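PDB 2CX7: sterol carrier protein 2 from Thermus thermophilus, which probably binds sterols or other lipids in an apolar interior and carries them between membranes or partners, as SCP-2 family members do. Local coordinates for residues Phe4-Ala9 / Ala63-Gly68; Glu30-Leu35 / Glu71-Ile76. One frame throughout, in Å; residues are numbered along the deposited sequence.

Contact 1 (Phe4-Ala9 / Ala63-Gly68); sequences FTEAWA and AKAVEG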
loop_
_atom_site.group_PDB
_atom_site.type_symbol
_atom_site.label_atom_id
_atom_site.label_comp_id
_atom_site.label_asym_id
_atom_site.label_seq_id
_atom_site.Cartn_x
_atom_site.Cartn_y
_atom_site.Cartn_z
ATOM N N PHE A 4 -2.872 6.964 -6.441
ATOM C CA PHE A 4 -4.122 6.891 -5.696
ATOM C C PHE A 4 -5.397 7.165 -6.490
ATOM O O PHE A 4 -6.345 7.761 -5.976
ATOM C CB PHE A 4 -4.049 7.800 -4.461
ATOM C CG PHE A 4 -2.940 7.429 -3.512
ATOM C CD1 PHE A 4 -1.700 8.060 -3.586
ATOM C CD2 PHE A 4 -3.117 6.403 -2.587
ATOM C CE1 PHE A 4 -0.651 7.670 -2.752
ATOM C CE2 PHE A 4 -2.074 6.001 -1.745
ATOM C CZ PHE A 4 -0.839 6.636 -1.829
ATOM N N THR A 5 -5.411 6.724 -7.742
ATOM C CA THR A 5 -6.583 6.867 -8.601
ATOM C C THR A 5 -7.059 5.450 -8.891
ATOM O O THR A 5 -6.284 4.499 -8.765
ATOM C CB THR A 5 -6.247 7.555 -9.938
ATOM O OG1 THR A 5 -5.221 6.818 -10.611
ATOM C CG2 THR A 5 -5.777 8.990 -9.701
ATOM N N GLU A 6 -8.321 5.304 -9.276
ATOM C CA GLU A 6 -8.867 3.983 -9.567
ATOM C C GLU A 6 -8.067 3.276 -10.656
ATOM O O GLU A 6 -7.819 2.073 -10.573
ATOM C CB GLU A 6 -10.337 4.094 -9.983
ATOM C CG GLU A 6 -11.071 2.761 -9.967
ATOM C CD GLU A 6 -10.926 2.049 -8.637
ATOM O OE1 GLU A 6 -9.804 1.603 -8.314
ATOM O OE2 GLU A 6 -11.928 1.941 -7.903
ATOM N N ALA A 7 -7.657 4.026 -11.674
ATOM C CA ALA A 7 -6.874 3.461 -12.762
ATOM C C ALA A 7 -5.550 2.914 -12.232
ATOM O O ALA A 7 -5.079 1.862 -12.667
ATOM C CB ALA A 7 -6.615 4.525 -13.828
ATOM N N TRP A 8 -4.957 3.632 -11.284
ATOM C CA TRP A 8 -3.687 3.218 -10.696
ATOM C C TRP A 8 -3.906 1.942 -9.887
ATOM O O TRP A 8 -3.169 0.966 -10.030
ATOM C CB TRP A 8 -3.143 4.320 -9.778
ATOM C CG TRP A 8 -1.723 4.099 -9.366
ATOM C CD1 TRP A 8 -0.604 4.437 -10.070
ATOM C CD2 TRP A 8 -1.266 3.436 -8.181
ATOM N NE1 TRP A 8 0.523 4.026 -9.398
ATOM C CE2 TRP A 8 0.144 3.406 -8.236
ATOM C CE3 TRP A 8 -1.912 2.859 -7.080
ATOM C CZ2 TRP A 8 0.924 2.823 -7.231
ATOM C CZ3 TRP A 8 -1.137 2.278 -6.079
ATOM C CH2 TRP A 8 0.266 2.265 -6.162
ATOM N N ALA A 9 -4.930 1.958 -9.044
ATOM C CA ALA A 9 -5.254 0.805 -8.208
ATOM C C ALA A 9 -5.396 -0.466 -9.037
ATOM O O ALA A 9 -4.888 -1.525 -8.654
ATOM C CB ALA A 9 -6.529 1.061 -7.441
ATOM N N ALA A 63 -8.524 -4.656 -6.187
ATOM C CA ALA A 63 -8.042 -3.402 -5.630
ATOM C C ALA A 63 -9.096 -2.338 -5.895
ATOM O O ALA A 63 -10.011 -2.546 -6.690
ATOM C CB ALA A 63 -6.730 -3.020 -6.278
ATOM N N LYS A 64 -8.983 -1.205 -5.223
ATOM C CA LYS A 64 -9.943 -0.133 -5.430
ATOM C C LYS A 64 -9.456 1.125 -4.746
ATOM O O LYS A 64 -8.835 1.065 -3.681
ATOM C CB LYS A 64 -11.312 -0.517 -4.863
ATOM C CG LYS A 64 -11.324 -0.734 -3.362
ATOM C CD LYS A 64 -12.719 -1.044 -2.864
ATOM C CE LYS A 64 -12.717 -1.298 -1.372
ATOM N NZ LYS A 64 -14.074 -1.635 -0.874
ATOM N N ALA A 65 -9.717 2.260 -5.382
ATOM C CA ALA A 65 -9.350 3.545 -4.816
ATOM C C ALA A 65 -10.626 4.024 -4.149
ATOM O O ALA A 65 -11.719 3.951 -4.731
ATOM C CB ALA A 65 -8.919 4.514 -5.908
ATOM N N VAL A 66 -10.498 4.490 -2.917
ATOM C CA VAL A 66 -11.647 4.961 -2.183
ATOM C C VAL A 66 -11.400 6.354 -1.637
ATOM O O VAL A 66 -10.326 6.652 -1.109
ATOM C CB VAL A 66 -11.987 4.015 -1.013
ATOM C CG1 VAL A 66 -13.172 4.556 -0.224
ATOM C CG2 VAL A 66 -12.298 2.630 -1.547
ATOM N N GLU A 67 -12.400 7.208 -1.795
ATOM C CA GLU A 67 -12.331 8.565 -1.295
ATOM C C GLU A 67 -12.696 8.475 0.182
ATOM O O GLU A 67 -13.623 7.755 0.551
ATOM C CB GLU A 67 -13.335 9.441 -2.041
ATOM C CG GLU A 67 -13.438 10.861 -1.529
ATOM C CD GLU A 67 -14.473 11.661 -2.293
ATOM O OE1 GLU A 67 -15.640 11.213 -2.362
ATOM O OE2 GLU A 67 -14.122 12.734 -2.826
ATOM N N GLY A 68 -11.954 9.183 1.025
ATOM C CA GLY A 68 -12.227 9.162 2.450
ATOM C C GLY A 68 -11.623 7.963 3.159
ATOM O O GLY A 68 -10.634 7.389 2.699
HETATM O O HOH W 1 -13.750 2.642 -6.075
#
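Glu6, in the first turn of helix 6-17, reaches the strand 59-67 with its carboxylate and takes up the backbone N-H of Ala65. OE1 of Glu6 lies 3.0 Å from Ala65 N, which approaches from above the carboxylate plane, 38° out of it. Glu6 OE2 makes a weak second bond to Ala65 N at 3.4 Å. The CG of Glu6 is anti to the backbone N (chi1 -166°), and a bend at chi2 follows. A water donates to Glu6 OE2 at 2.7 Å and to Ala65 O at 2.8 Å, so both backbone polar groups of Ala65 are engaged, one directly and one through solvent. The small residues permit this closeness: Ala65 CB sits 3.5 Å from Glu6 N, and Ala63 CB lies 3.4 Å from Ala9 O. At the start of the helix, Thr5 OG1 accepts from Trp8 N at 3.3 Å and is also hydrogen-bonded to Glu2 O. On its other side the strand pairs with 49-56, through Lys64 with Val52 and Val66 with Ala50. The arrangement is a threonine N-capped helix docked on an outermost strand of the SCP-2 sheet, a glutamate serving a backbone N-H there.

Contact 2 (Glu30-Leu35 / Glu71-Ile76); sequences EGSLAL and EADFVI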
loop_
_atom_site.group_PDB
_atom_site.type_symbol
_atom_site.label_atom_id
_atom_site.label_comp_id
_atom_site.label_asym_id
_atom_site.label_seq_id
_atom_site.Cartn_x
_atom_site.Cartn_y
_atom_site.Cartn_z
ATOM N N GLU A 30 -2.473 -13.337 4.182
ATOM C CA GLU A 30 -3.927 -13.228 4.114
ATOM C C GLU A 30 -4.325 -11.921 4.787
ATOM O O GLU A 30 -3.808 -11.579 5.847
ATOM C CB GLU A 30 -4.619 -14.396 4.820
ATOM C CG GLU A 30 -4.602 -15.701 4.055
ATOM C CD GLU A 30 -5.125 -16.867 4.893
ATOM O OE1 GLU A 30 -5.911 -16.628 5.834
ATOM O OE2 GLU A 30 -4.749 -18.018 4.602
ATOM N N GLY A 31 -5.236 -11.180 4.169
ATOM C CA GLY A 31 -5.661 -9.930 4.769
ATOM C C GLY A 31 -5.636 -8.762 3.809
ATOM O O GLY A 31 -4.755 -8.666 2.952
ATOM N N SER A 32 -6.615 -7.876 3.941
ATOM C CA SER A 32 -6.683 -6.704 3.072
ATOM C C SER A 32 -5.728 -5.646 3.616
ATOM O O SER A 32 -5.428 -5.623 4.810
ATOM C CB SER A 32 -8.116 -6.161 3.013
ATOM O OG SER A 32 -8.649 -5.939 4.308
ATOM N N LEU A 33 -5.237 -4.783 2.736
ATOM C CA LEU A 33 -4.308 -3.735 3.139
ATOM C C LEU A 33 -4.715 -2.428 2.497
ATOM O O LEU A 33 -4.907 -2.363 1.279
ATOM C CB LEU A 33 -2.878 -4.087 2.692
ATOM C CG LEU A 33 -1.790 -3.007 2.802
ATOM C CD1 LEU A 33 -1.491 -2.712 4.267
ATOM C CD2 LEU A 33 -0.507 -3.499 2.104
ATOM N N ALA A 34 -4.841 -1.389 3.315
ATOM C CA ALA A 34 -5.198 -0.078 2.811
ATOM C C ALA A 34 -4.014 0.859 2.935
ATOM O O ALA A 34 -3.388 0.954 3.999
ATOM C CB ALA A 34 -6.390 0.489 3.582
ATOM N N LEU A 35 -3.701 1.530 1.830
ATOM C CA LEU A 35 -2.637 2.518 1.785
ATOM C C LEU A 35 -3.426 3.828 1.768
ATOM O O LEU A 35 -4.016 4.209 0.746
ATOM C CB LEU A 35 -1.809 2.347 0.516
ATOM C CG LEU A 35 -1.259 0.934 0.298
ATOM C CD1 LEU A 35 -0.379 0.932 -0.941
ATOM C CD2 LEU A 35 -0.480 0.470 1.541
ATOM N N GLU A 71 -11.724 0.687 4.794
ATOM C CA GLU A 71 -11.682 -0.440 5.723
ATOM C C GLU A 71 -10.765 -1.554 5.224
ATOM O O GLU A 71 -10.781 -1.905 4.043
ATOM C CB GLU A 71 -13.089 -1.016 5.938
ATOM C CG GLU A 71 -14.107 -0.026 6.499
ATOM C CD GLU A 71 -14.444 1.087 5.519
ATOM O OE1 GLU A 71 -14.888 0.772 4.393
ATOM O OE2 GLU A 71 -14.267 2.274 5.873
ATOM N N ALA A 72 -9.969 -2.107 6.134
ATOM C CA ALA A 72 -9.055 -3.191 5.797
ATOM C C ALA A 72 -8.503 -3.835 7.062
ATOM O O ALA A 72 -8.630 -3.283 8.155
ATOM C CB ALA A 72 -7.908 -2.658 4.941
ATOM N N ASP A 73 -7.893 -5.008 6.909
ATOM C CA ASP A 73 -7.295 -5.704 8.037
ATOM C C ASP A 73 -6.075 -4.924 8.522
ATOM O O ASP A 73 -5.775 -4.889 9.711
ATOM C CB ASP A 73 -6.887 -7.119 7.630
ATOM C CG ASP A 73 -8.079 -8.001 7.354
ATOM O OD1 ASP A 73 -8.971 -8.083 8.229
ATOM O OD2 ASP A 73 -8.126 -8.612 6.269
ATOM N N PHE A 74 -5.362 -4.313 7.583
ATOM C CA PHE A 74 -4.206 -3.503 7.922
ATOM C C PHE A 74 -4.374 -2.159 7.237
ATOM O O PHE A 74 -4.762 -2.095 6.073
ATOM C CB PHE A 74 -2.908 -4.163 7.454
ATOM C CG PHE A 74 -2.588 -5.444 8.172
ATOM C CD1 PHE A 74 -3.152 -6.646 7.761
ATOM C CD2 PHE A 74 -1.730 -5.440 9.270
ATOM C CE1 PHE A 74 -2.865 -7.835 8.435
ATOM C CE2 PHE A 74 -1.435 -6.617 9.953
ATOM C CZ PHE A 74 -2.004 -7.818 9.534
ATOM N N VAL A 75 -4.094 -1.090 7.969
ATOM C CA VAL A 75 -4.202 0.249 7.422
ATOM C C VAL A 75 -2.927 1.019 7.720
ATOM O O VAL A 75 -2.517 1.137 8.879
ATOM C CB VAL A 75 -5.404 1.009 8.017
ATOM C CG1 VAL A 75 -5.443 2.430 7.477
ATOM C CG2 VAL A 75 -6.687 0.281 7.665
ATOM N N ILE A 76 -2.281 1.493 6.659
ATOM C CA ILE A 76 -1.058 2.283 6.783
ATOM C C ILE A 76 -1.387 3.654 6.211
ATOM O O ILE A 76 -1.689 3.798 5.023
ATOM C CB ILE A 76 0.109 1.692 5.989
ATOM C CG1 ILE A 76 0.398 0.264 6.458
ATOM C CG2 ILE A 76 1.349 2.575 6.187
ATOM C CD1 ILE A 76 1.530 -0.418 5.698
#
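Leu33 and Phe74 meet at the apolar centre, their side chains crossing at about a right angle, with Leu33 CD1 3.8 Å from Phe74 CB. The leucine CG stands anti to the backbone N (chi1 170°), and the same CD1 also packs against Ile76 CD1, 4.1 Å off. Ala34 serves the other face of the sheet, its CB 3.7 Å from Ala72 CB and also touching Val75 CG2. Between the two faces, strands 32-35 and 74-76 run parallel, with an angle of 15° between them. Both backbone polar atoms of Ala34 are bonded across the contact: its N donates to Phe74 O at 2.8 Å, while its O receives Ile76 N in an almost straight bond (179° at the hydrogen). Further back, Phe74 N donates to Ser32 O, which also lies at the edge of the Phe74 ring, in its plane. The polar edge is an exchange between Ser32 and Asp73. Asp73 OD2 accepts Ser32 N at 2.9 Å on its anti side, and Asp73 N donates to Ser32 OG, also at 2.9 Å; a weak bond from Ser32 OG to Asp73 OD2 completes the group. An alanine in place of Ser32 would probably leave Asp73 N without this acceptor and Asp73 OD2 held less firmly. Beyond the pair, strand 32-37 bonds to 49-56 through Leu33 with Leu53, and strand 74-78 to 103-106 through Val75, while Trp83 of helix 80-86 covers Leu35 and Ile76.

In the fold
Both contacts reach the same five-stranded sheet, yet they illustrate two ways of securing it. The centre of contact 2 lies about 8 Å from the centre of the chain, and the contact joins two inner strands by regular parallel backbone bonding with apolar side chains on both faces; its polar side chains act mainly at the Ser32-Asp73 end. Contact 1, its centre about 11 Å from the centre of the chain, fastens a helix to an outermost strand, where a carboxylate and a water meet the backbone and the apolar share falls mainly to alanines. The centres of the two contacts are about 14 Å apart, and they are linked directly by packing of Phe4 CE2 against Leu35 O at 3.6 Å.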